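Local coordinates for protein tetR-family transcriptional regulator (Streptomyces coelicolor A3, PDB 2QIB) that probably binds operator DNA through an N-terminal helix-turn-helix domain and regulates transcription, as TetR-family regulators do, at residues A[92-97]-A[175-179]; A[106-111]-A[164-169]; A[156-160]-A[182-186]. One frame throughout, in Å; residues are numbered along the deposited sequence.

Contact 1: A[92-97]-A[175-179]; sequences MGRYFD and RAELE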
loop_
_atom_site.group_PDB
_atom_site.type_symbol
_atom_site.label_atom_id
_atom_site.label_comp_id
_atom_site.label_asym_id
_atom_site.label_seq_id
_atom_site.Cartn_x
_atom_site.Cartn_y
_atom_site.Cartn_z
HETATM N N MSE A 92 12.041 -2.388 11.856
HETATM C CA MSE A 92 12.285 -1.989 10.445
HETATM C C MSE A 92 13.614 -2.553 9.888
HETATM O O MSE A 92 13.684 -2.923 8.727
HETATM C CB MSE A 92 12.255 -0.470 10.268
HETATM C CG MSE A 92 10.884 0.187 10.499
HETATM SE SE MSE A 92 9.589 -0.453 9.174
HETATM C CE MSE A 92 8.868 -2.007 10.147
ATOM N N GLY A 93 14.655 -2.624 10.721
ATOM C CA GLY A 93 15.934 -3.252 10.288
ATOM C C GLY A 93 15.721 -4.693 9.871
ATOM O O GLY A 93 16.218 -5.136 8.825
ATOM N N ARG A 94 15.009 -5.437 10.709
ATOM C CA ARG A 94 14.721 -6.851 10.415
ATOM C C ARG A 94 13.799 -7.004 9.185
ATOM O O ARG A 94 13.979 -7.926 8.367
ATOM C CB ARG A 94 14.112 -7.520 11.639
ATOM C CG ARG A 94 15.136 -7.617 12.829
ATOM C CD ARG A 94 14.695 -8.665 13.857
ATOM N NE ARG A 94 13.475 -8.273 14.560
ATOM C CZ ARG A 94 13.417 -7.483 15.638
ATOM N NH1 ARG A 94 14.514 -6.901 16.164
ATOM N NH2 ARG A 94 12.241 -7.247 16.181
ATOM N N TYR A 95 12.849 -6.076 9.055
ATOM C CA TYR A 95 11.944 -6.052 7.923
ATOM C C TYR A 95 12.709 -5.847 6.618
ATOM O O TYR A 95 12.574 -6.645 5.688
ATOM C CB TYR A 95 10.866 -4.984 8.145
ATOM C CG TYR A 95 9.988 -4.707 6.929
ATOM C CD1 TYR A 95 9.279 -5.738 6.288
ATOM C CD2 TYR A 95 9.840 -3.400 6.440
ATOM C CE1 TYR A 95 8.416 -5.453 5.189
ATOM C CE2 TYR A 95 8.987 -3.106 5.355
ATOM C CZ TYR A 95 8.293 -4.136 4.725
ATOM O OH TYR A 95 7.450 -3.895 3.668
ATOM N N PHE A 96 13.599 -4.851 6.567
ATOM C CA PHE A 96 14.409 -4.662 5.368
ATOM C C PHE A 96 15.405 -5.795 5.109
ATOM O O PHE A 96 15.684 -6.126 3.947
ATOM C CB PHE A 96 15.082 -3.284 5.375
ATOM C CG PHE A 96 14.149 -2.182 4.844
ATOM C CD1 PHE A 96 13.143 -1.657 5.651
ATOM C CD2 PHE A 96 14.282 -1.722 3.555
ATOM C CE1 PHE A 96 12.278 -0.669 5.169
ATOM C CE2 PHE A 96 13.411 -0.719 3.034
ATOM C CZ PHE A 96 12.424 -0.190 3.854
ATOM N N ASP A 97 15.917 -6.397 6.182
ATOM C CA ASP A 97 16.798 -7.590 6.029
ATOM C C ASP A 97 15.983 -8.651 5.284
ATOM O O ASP A 97 16.449 -9.254 4.302
ATOM C CB ASP A 97 17.156 -8.154 7.413
ATOM C CG ASP A 97 18.260 -7.371 8.120
ATOM O OD1 ASP A 97 18.895 -6.474 7.510
ATOM O OD2 ASP A 97 18.479 -7.665 9.326
ATOM N N ARG A 175 18.768 1.797 2.473
ATOM C CA ARG A 175 17.748 1.253 3.358
ATOM C C ARG A 175 17.739 1.944 4.726
ATOM O O ARG A 175 16.656 2.087 5.334
ATOM C CB ARG A 175 17.942 -0.243 3.530
ATOM C CG ARG A 175 19.229 -0.492 4.218
ATOM C CD ARG A 175 18.897 -1.295 5.425
ATOM N NE ARG A 175 18.970 -2.672 5.040
ATOM C CZ ARG A 175 18.725 -3.746 5.804
ATOM N NH1 ARG A 175 18.963 -4.913 5.219
ATOM N NH2 ARG A 175 18.255 -3.693 7.083
ATOM N N ALA A 176 18.905 2.361 5.244
ATOM C CA ALA A 176 18.914 2.995 6.577
ATOM C C ALA A 176 18.050 4.250 6.559
ATOM O O ALA A 176 17.364 4.554 7.555
ATOM C CB ALA A 176 20.341 3.327 7.033
ATOM N N GLU A 177 18.145 5.027 5.482
ATOM C CA GLU A 177 17.308 6.226 5.334
ATOM C C GLU A 177 15.820 5.859 5.336
ATOM O O GLU A 177 14.998 6.524 5.986
ATOM C CB GLU A 177 17.673 6.989 4.070
ATOM C CG GLU A 177 16.813 8.206 3.855
ATOM C CD GLU A 177 17.296 9.059 2.699
ATOM O OE1 GLU A 177 18.513 9.005 2.374
ATOM O OE2 GLU A 177 16.466 9.797 2.121
ATOM N N LEU A 178 15.480 4.787 4.628
ATOM C CA LEU A 178 14.051 4.384 4.505
ATOM C C LEU A 178 13.474 3.825 5.818
ATOM O O LEU A 178 12.280 4.005 6.122
ATOM C CB LEU A 178 13.868 3.438 3.337
ATOM C CG LEU A 178 14.109 4.157 1.983
ATOM C CD1 LEU A 178 13.858 3.147 0.831
ATOM C CD2 LEU A 178 13.324 5.476 1.711
ATOM N N GLU A 179 14.318 3.104 6.553
ATOM C CA GLU A 179 13.924 2.558 7.848
ATOM C C GLU A 179 13.571 3.729 8.768
ATOM O O GLU A 179 12.467 3.730 9.343
ATOM C CB GLU A 179 15.059 1.713 8.453
ATOM C CG GLU A 179 15.271 0.393 7.682
ATOM C CD GLU A 179 16.574 -0.254 8.053
ATOM O OE1 GLU A 179 17.174 0.130 9.065
ATOM O OE2 GLU A 179 17.009 -1.125 7.312
#
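R175 reaches across from helix 175-194 and closes its guanidinium on a single carboxylate oxygen, D97 OD1. R175 NH1 meets D97 OD1 at 2.8 Å, using the anti lone pair of that oxygen, and NH2 comes to the same atom from above the carboxylate plane. The salt bridge is thus end-on, two nitrogens to one oxygen, with the guanidinium and carboxylate planes turned 59° apart. D97 OD1 stays near the guanidinium plane all the same. At that edge R175 NH2 also makes a weak bond to the backbone, 3.0 Å from G93 O. E179, one turn along from R175, completes a salt-bridge network with its carboxylate near NH2, though the place of OE2 is less sure.

Next to the polar layer, F96 does the packing. F96 CB sits against one face of the guanidinium, 3.6 Å from R175 NH2, and the ring runs past the aliphatic part of E179, with F96 CD1 3.6 Å from E179 CG. The far end of the ring crosses L178 at about a right angle, F96 CZ lying 3.9 Å from L178 CB. A first torsion of 65° sets R175 CG between backbone N and carbonyl carbon, and bends at chi2 and chi3 curl the chain over F96 CB to bring the guanidinium to D97. The E179 carboxylate lies against G93, with E179 CD 3.8 Å from G93 CA.

The axes of segments 92-97 and 175-179 come within 9.9 Å, their directions 133° apart. Helix 147-168 packs against both: W156 touches M92, and W167 meets F96 edge-to-face and touches R175. L178 also meets L151 of the second subunit.

Contact 2: A[106-111]-A[164-169]; sequences FSALMR and ALLWLD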
loop_
_atom_site.group_PDB
_atom_site.type_symbol
_atom_site.label_atom_id
_atom_site.label_comp_id
_atom_site.label_asym_id
_atom_site.label_seq_id
_atom_site.Cartn_x
_atom_site.Cartn_y
_atom_site.Cartn_z
ATOM N N PHE A 106 9.588 -11.490 -3.350
ATOM C CA PHE A 106 8.726 -10.486 -2.696
ATOM C C PHE A 106 8.121 -9.524 -3.731
ATOM O O PHE A 106 6.880 -9.306 -3.746
ATOM C CB PHE A 106 9.578 -9.729 -1.665
ATOM C CG PHE A 106 8.816 -8.750 -0.822
ATOM C CD1 PHE A 106 8.166 -9.187 0.340
ATOM C CD2 PHE A 106 8.814 -7.383 -1.127
ATOM C CE1 PHE A 106 7.472 -8.263 1.168
ATOM C CE2 PHE A 106 8.117 -6.451 -0.286
ATOM C CZ PHE A 106 7.430 -6.914 0.815
ATOM N N SER A 107 8.966 -8.988 -4.612
ATOM C CA SER A 107 8.480 -8.046 -5.631
ATOM C C SER A 107 7.468 -8.745 -6.512
ATOM O O SER A 107 6.400 -8.207 -6.784
ATOM C CB SER A 107 9.598 -7.487 -6.505
ATOM O OG SER A 107 10.462 -6.718 -5.702
ATOM N N ALA A 108 7.796 -9.961 -6.949
ATOM C CA ALA A 108 6.885 -10.682 -7.852
ATOM C C ALA A 108 5.547 -10.972 -7.187
ATOM O O ALA A 108 4.477 -10.789 -7.800
ATOM C CB ALA A 108 7.560 -11.977 -8.388
ATOM N N LEU A 109 5.576 -11.414 -5.933
ATOM C CA LEU A 109 4.359 -11.743 -5.197
ATOM C C LEU A 109 3.501 -10.508 -4.984
ATOM O O LEU A 109 2.283 -10.541 -5.184
ATOM C CB LEU A 109 4.687 -12.357 -3.842
ATOM C CG LEU A 109 3.529 -12.677 -2.896
ATOM C CD1 LEU A 109 2.641 -13.769 -3.471
ATOM C CD2 LEU A 109 4.044 -13.061 -1.551
HETATM N N MSE A 110 4.147 -9.427 -4.568
HETATM C CA MSE A 110 3.394 -8.238 -4.166
HETATM C C MSE A 110 2.881 -7.482 -5.380
HETATM O O MSE A 110 1.753 -6.979 -5.363
HETATM C CB MSE A 110 4.215 -7.335 -3.241
HETATM C CG MSE A 110 4.671 -8.000 -1.956
HETATM SE SE MSE A 110 3.257 -8.925 -0.889
HETATM C CE MSE A 110 2.249 -7.348 -0.326
ATOM N N ARG A 111 3.680 -7.421 -6.440
ATOM C CA ARG A 111 3.277 -6.669 -7.639
ATOM C C ARG A 111 2.257 -7.452 -8.467
ATOM O O ARG A 111 1.527 -6.866 -9.277
ATOM C CB ARG A 111 4.486 -6.193 -8.460
ATOM C CG ARG A 111 5.337 -5.151 -7.691
ATOM C CD ARG A 111 6.635 -4.808 -8.412
ATOM N NE ARG A 111 7.418 -3.775 -7.717
ATOM C CZ ARG A 111 7.260 -2.458 -7.886
ATOM N NH1 ARG A 111 6.334 -1.993 -8.726
ATOM N NH2 ARG A 111 8.028 -1.599 -7.214
ATOM N N ALA A 164 9.042 -0.556 0.850
ATOM C CA ALA A 164 10.005 -1.641 0.623
ATOM C C ALA A 164 10.017 -2.058 -0.859
ATOM O O ALA A 164 11.079 -2.279 -1.437
ATOM C CB ALA A 164 9.659 -2.859 1.515
ATOM N N LEU A 165 8.846 -2.124 -1.491
ATOM C CA LEU A 165 8.766 -2.522 -2.903
ATOM C C LEU A 165 9.434 -1.469 -3.801
ATOM O O LEU A 165 10.187 -1.792 -4.755
ATOM C CB LEU A 165 7.297 -2.690 -3.324
ATOM C CG LEU A 165 6.605 -3.905 -2.727
ATOM C CD1 LEU A 165 5.093 -3.786 -2.945
ATOM C CD2 LEU A 165 7.210 -5.232 -3.361
ATOM N N LEU A 166 9.214 -0.193 -3.475
ATOM C CA LEU A 166 9.815 0.863 -4.263
ATOM C C LEU A 166 11.327 0.871 -4.046
ATOM O O LEU A 166 12.089 1.184 -4.980
ATOM C CB LEU A 166 9.185 2.230 -3.908
ATOM C CG LEU A 166 7.722 2.346 -4.385
ATOM C CD1 LEU A 166 6.966 3.471 -3.641
ATOM C CD2 LEU A 166 7.669 2.556 -5.946
ATOM N N TRP A 167 11.759 0.530 -2.819
ATOM C CA TRP A 167 13.193 0.461 -2.490
ATOM C C TRP A 167 13.874 -0.581 -3.390
ATOM O O TRP A 167 14.895 -0.283 -4.042
ATOM C CB TRP A 167 13.423 0.166 -1.017
ATOM C CG TRP A 167 14.859 -0.154 -0.720
ATOM C CD1 TRP A 167 15.943 0.685 -0.810
ATOM C CD2 TRP A 167 15.365 -1.434 -0.332
ATOM N NE1 TRP A 167 17.105 -0.001 -0.431
ATOM C CE2 TRP A 167 16.766 -1.303 -0.153
ATOM C CE3 TRP A 167 14.753 -2.673 -0.059
ATOM C CZ2 TRP A 167 17.571 -2.389 0.262
ATOM C CZ3 TRP A 167 15.549 -3.757 0.340
ATOM C CH2 TRP A 167 16.936 -3.599 0.511
ATOM N N LEU A 168 13.245 -1.739 -3.506
ATOM C CA LEU A 168 13.808 -2.858 -4.306
ATOM C C LEU A 168 14.018 -2.525 -5.781
ATOM O O LEU A 168 14.893 -3.119 -6.452
ATOM C CB LEU A 168 12.936 -4.083 -4.174
ATOM C CG LEU A 168 12.994 -4.859 -2.865
ATOM C CD1 LEU A 168 11.911 -5.917 -2.897
ATOM C CD2 LEU A 168 14.375 -5.517 -2.681
ATOM N N ASP A 169 13.222 -1.598 -6.301
ATOM C CA ASP A 169 13.332 -1.211 -7.702
ATOM C C ASP A 169 14.494 -0.226 -7.890
ATOM O O ASP A 169 14.286 0.993 -8.032
ATOM C CB ASP A 169 12.008 -0.627 -8.192
ATOM C CG ASP A 169 11.989 -0.427 -9.697
ATOM O OD1 ASP A 169 12.959 -0.861 -10.377
ATOM O OD2 ASP A 169 11.022 0.190 -10.188
HETATM O O HOH W 1 9.835 -4.094 -6.356
HETATM O O HOH W 2 8.926 0.725 -8.555
#
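The axes of segments 106-111 and 164-168 pass at 10.3 Å, crossing at -129°, with S107 and L165 the nearest CA pair. L165 is the knob here, set in a hole formed by F106, S107, M110 and R111. Its CD2 does most of the touching: L165 CD2 lies 3.4 Å from F106 CE2 and 3.7 Å from M110 CB. F106 has CG anti to the backbone N (chi1 -175°), which swings the ring toward the other helix. There it crosses both L165 and L168 at about a right angle, while CG of M110 covers the centre of one ring face. With an alanine in place of F106, L165 CD2 and L168 CD1 would probably lose the ring they pack on, and a gap would open beside M110.

At the exposed edge, R111, extended from CG to NE, makes a weak bond from R111 NH2 to L165 O at 3.3 Å, with the oxygen in the guanidinium plane. A water ties the same place together, accepting from R111 NE, donating to L165 O and bonding S107 OG. A second water, 2.8 Å from R111 NH2 and accepting from it, donates to D169 OD2. The opposite charges themselves stay beyond a salt bridge, R111 NH2 being 4.6 Å from D169 OD2. The result is a single knob-into-hole, L165 against helix 103-116, with a hydrated edge, within the all-helical C-terminal domain of a TetR-family regulator.

Contact 3: A[156-160]-A[182-186]; sequences WISLA and LVHDF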
loop_
_atom_site.group_PDB
_atom_site.type_symbol
_atom_site.label_atom_id
_atom_site.label_comp_id
_atom_site.label_asym_id
_atom_site.label_seq_id
_atom_site.Cartn_x
_atom_site.Cartn_y
_atom_site.Cartn_z
ATOM N N TRP A 156 -0.514 2.679 7.486
ATOM C CA TRP A 156 0.951 2.710 7.647
ATOM C C TRP A 156 1.571 1.389 7.193
ATOM O O TRP A 156 2.606 1.383 6.543
ATOM C CB TRP A 156 1.383 3.009 9.069
ATOM C CG TRP A 156 2.885 3.065 9.176
ATOM C CD1 TRP A 156 3.720 4.137 8.946
ATOM C CD2 TRP A 156 3.727 1.959 9.497
ATOM N NE1 TRP A 156 5.062 3.744 9.153
ATOM C CE2 TRP A 156 5.072 2.414 9.461
ATOM C CE3 TRP A 156 3.475 0.603 9.796
ATOM C CZ2 TRP A 156 6.151 1.564 9.748
ATOM C CZ3 TRP A 156 4.578 -0.240 10.099
ATOM C CH2 TRP A 156 5.882 0.254 10.045
ATOM N N ILE A 157 0.941 0.287 7.563
ATOM C CA ILE A 157 1.387 -1.052 7.091
ATOM C C ILE A 157 1.422 -1.073 5.555
ATOM O O ILE A 157 2.400 -1.509 4.969
ATOM C CB ILE A 157 0.511 -2.190 7.665
ATOM C CG1 ILE A 157 0.733 -2.283 9.191
ATOM C CG2 ILE A 157 0.820 -3.539 6.943
ATOM C CD1 ILE A 157 -0.348 -3.087 9.943
ATOM N N SER A 158 0.403 -0.530 4.885
ATOM C CA SER A 158 0.432 -0.415 3.401
ATOM C C SER A 158 1.582 0.475 2.913
ATOM O O SER A 158 2.225 0.185 1.890
ATOM C CB SER A 158 -0.903 0.134 2.882
ATOM O OG SER A 158 -1.987 -0.741 3.264
ATOM N N LEU A 159 1.819 1.573 3.631
ATOM C CA LEU A 159 2.912 2.501 3.329
ATOM C C LEU A 159 4.272 1.757 3.424
ATOM O O LEU A 159 5.180 1.953 2.577
ATOM C CB LEU A 159 2.907 3.679 4.334
ATOM C CG LEU A 159 3.964 4.729 3.995
ATOM C CD1 LEU A 159 3.526 5.482 2.719
ATOM C CD2 LEU A 159 4.052 5.690 5.165
ATOM N N ALA A 160 4.425 0.957 4.484
ATOM C CA ALA A 160 5.664 0.199 4.696
ATOM C C ALA A 160 5.891 -0.886 3.618
ATOM O O ALA A 160 7.028 -1.087 3.163
ATOM C CB ALA A 160 5.697 -0.413 6.102
ATOM N N LEU A 182 10.372 5.508 7.592
ATOM C CA LEU A 182 9.113 4.827 7.940
ATOM C C LEU A 182 8.719 5.059 9.421
ATOM O O LEU A 182 7.512 5.194 9.734
ATOM C CB LEU A 182 9.202 3.329 7.650
ATOM C CG LEU A 182 8.988 3.079 6.150
ATOM C CD1 LEU A 182 9.402 1.662 5.810
ATOM C CD2 LEU A 182 7.519 3.360 5.650
ATOM N N VAL A 183 9.722 5.123 10.302
ATOM C CA VAL A 183 9.466 5.442 11.709
ATOM C C VAL A 183 8.917 6.870 11.851
ATOM O O VAL A 183 7.866 7.079 12.501
ATOM C CB VAL A 183 10.726 5.237 12.590
ATOM C CG1 VAL A 183 10.419 5.652 14.057
ATOM C CG2 VAL A 183 11.140 3.776 12.492
ATOM N N HIS A 184 9.581 7.842 11.213
ATOM C CA HIS A 184 9.060 9.205 11.211
ATOM C C HIS A 184 7.679 9.297 10.558
ATOM O O HIS A 184 6.817 10.012 11.059
ATOM C CB HIS A 184 10.003 10.112 10.466
ATOM C CG HIS A 184 11.288 10.360 11.196
ATOM N ND1 HIS A 184 11.345 10.534 12.568
ATOM C CD2 HIS A 184 12.552 10.529 10.737
ATOM C CE1 HIS A 184 12.594 10.796 12.919
ATOM N NE2 HIS A 184 13.350 10.777 11.831
ATOM N N ASP A 185 7.479 8.563 9.461
ATOM C CA ASP A 185 6.172 8.531 8.773
ATOM C C ASP A 185 5.062 8.095 9.725
ATOM O O ASP A 185 3.990 8.647 9.689
ATOM C CB ASP A 185 6.190 7.559 7.608
ATOM C CG ASP A 185 7.015 8.077 6.417
ATOM O OD1 ASP A 185 7.276 9.297 6.361
ATOM O OD2 ASP A 185 7.371 7.240 5.526
ATOM N N PHE A 186 5.337 7.114 10.576
ATOM C CA PHE A 186 4.333 6.612 11.506
ATOM C C PHE A 186 3.927 7.762 12.448
ATOM O O PHE A 186 2.749 8.021 12.641
ATOM C CB PHE A 186 4.901 5.401 12.302
ATOM C CG PHE A 186 3.837 4.641 13.100
ATOM C CD1 PHE A 186 3.339 3.427 12.649
ATOM C CD2 PHE A 186 3.397 5.148 14.330
ATOM C CE1 PHE A 186 2.327 2.724 13.373
ATOM C CE2 PHE A 186 2.409 4.474 15.078
ATOM C CZ PHE A 186 1.876 3.258 14.596
#
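W156 lies flat between two apolar neighbours: F186 from helix 175-194 over one face, and CB of A160, from its own helix, over the opposite one. F186 presents its edge, giving a T-shaped pair with the five-membered ring, centroids 4.8 Å apart and planes at 72°. The nearest atoms are F186 CD1 and W156 CD2, at 3.5 Å. F186 CB adds a CH-pi contact over the same ring, 3.9 Å from its centroid. W156 is brought across by a chi1 of -179°, CG anti to the backbone N, which carries the indole out to the other helix.

Farther along, L182 pushes CD2 against the backbone of A160, L182 CD2 lying 3.8 Å from A160 CA, and slides past L159 in the opposite direction. L159 in turn lays its CD2 against the side chain of D185, 3.7 Å from D185 CB.

At the polar edge, W156 NE1 donates to L182 O at 2.9 Å. That oxygen already takes the helix bond from F186 N, and the two donors arrive from opposite faces of the carbonyl plane. The indole N-H is therefore satisfied in a buried place, and the bond, with F186 and A160 on the two faces, is likely to hold the indole in its rotation.

Segments 156-160 and 182-186 run nearly antiparallel, at 160°, with axes 10.6 Å apart. Helix 84-101 packs on W156 through L88, helix 119-140 touches both aromatics through I136, and L159 meets S155 of the second subunit.

Contact 3 is buried, contact 1 partly so, and contact 2 lies at the surface, and the chemistry follows. Around W156 aromatic and leucine packing surrounds one indole-to-carbonyl bond; at 92-97/175-179 a salt-bridge network adjoins an apolar layer; at 106-111/164-169 waters carry much of the polar linkage. Contacts 1 and 3 share helix 175-194, contacts 2 and 3 helix 147-168. Contact 1 touches both others: Y95 OH probably bonds A160 O of contact 3 and packs on A164 of contact 2, while F96 packs on L182 of contact 3 and L178 on W167 of contact 2. Contacts 2 and 3 merely adjoin in sequence. All three also reach the second subunit.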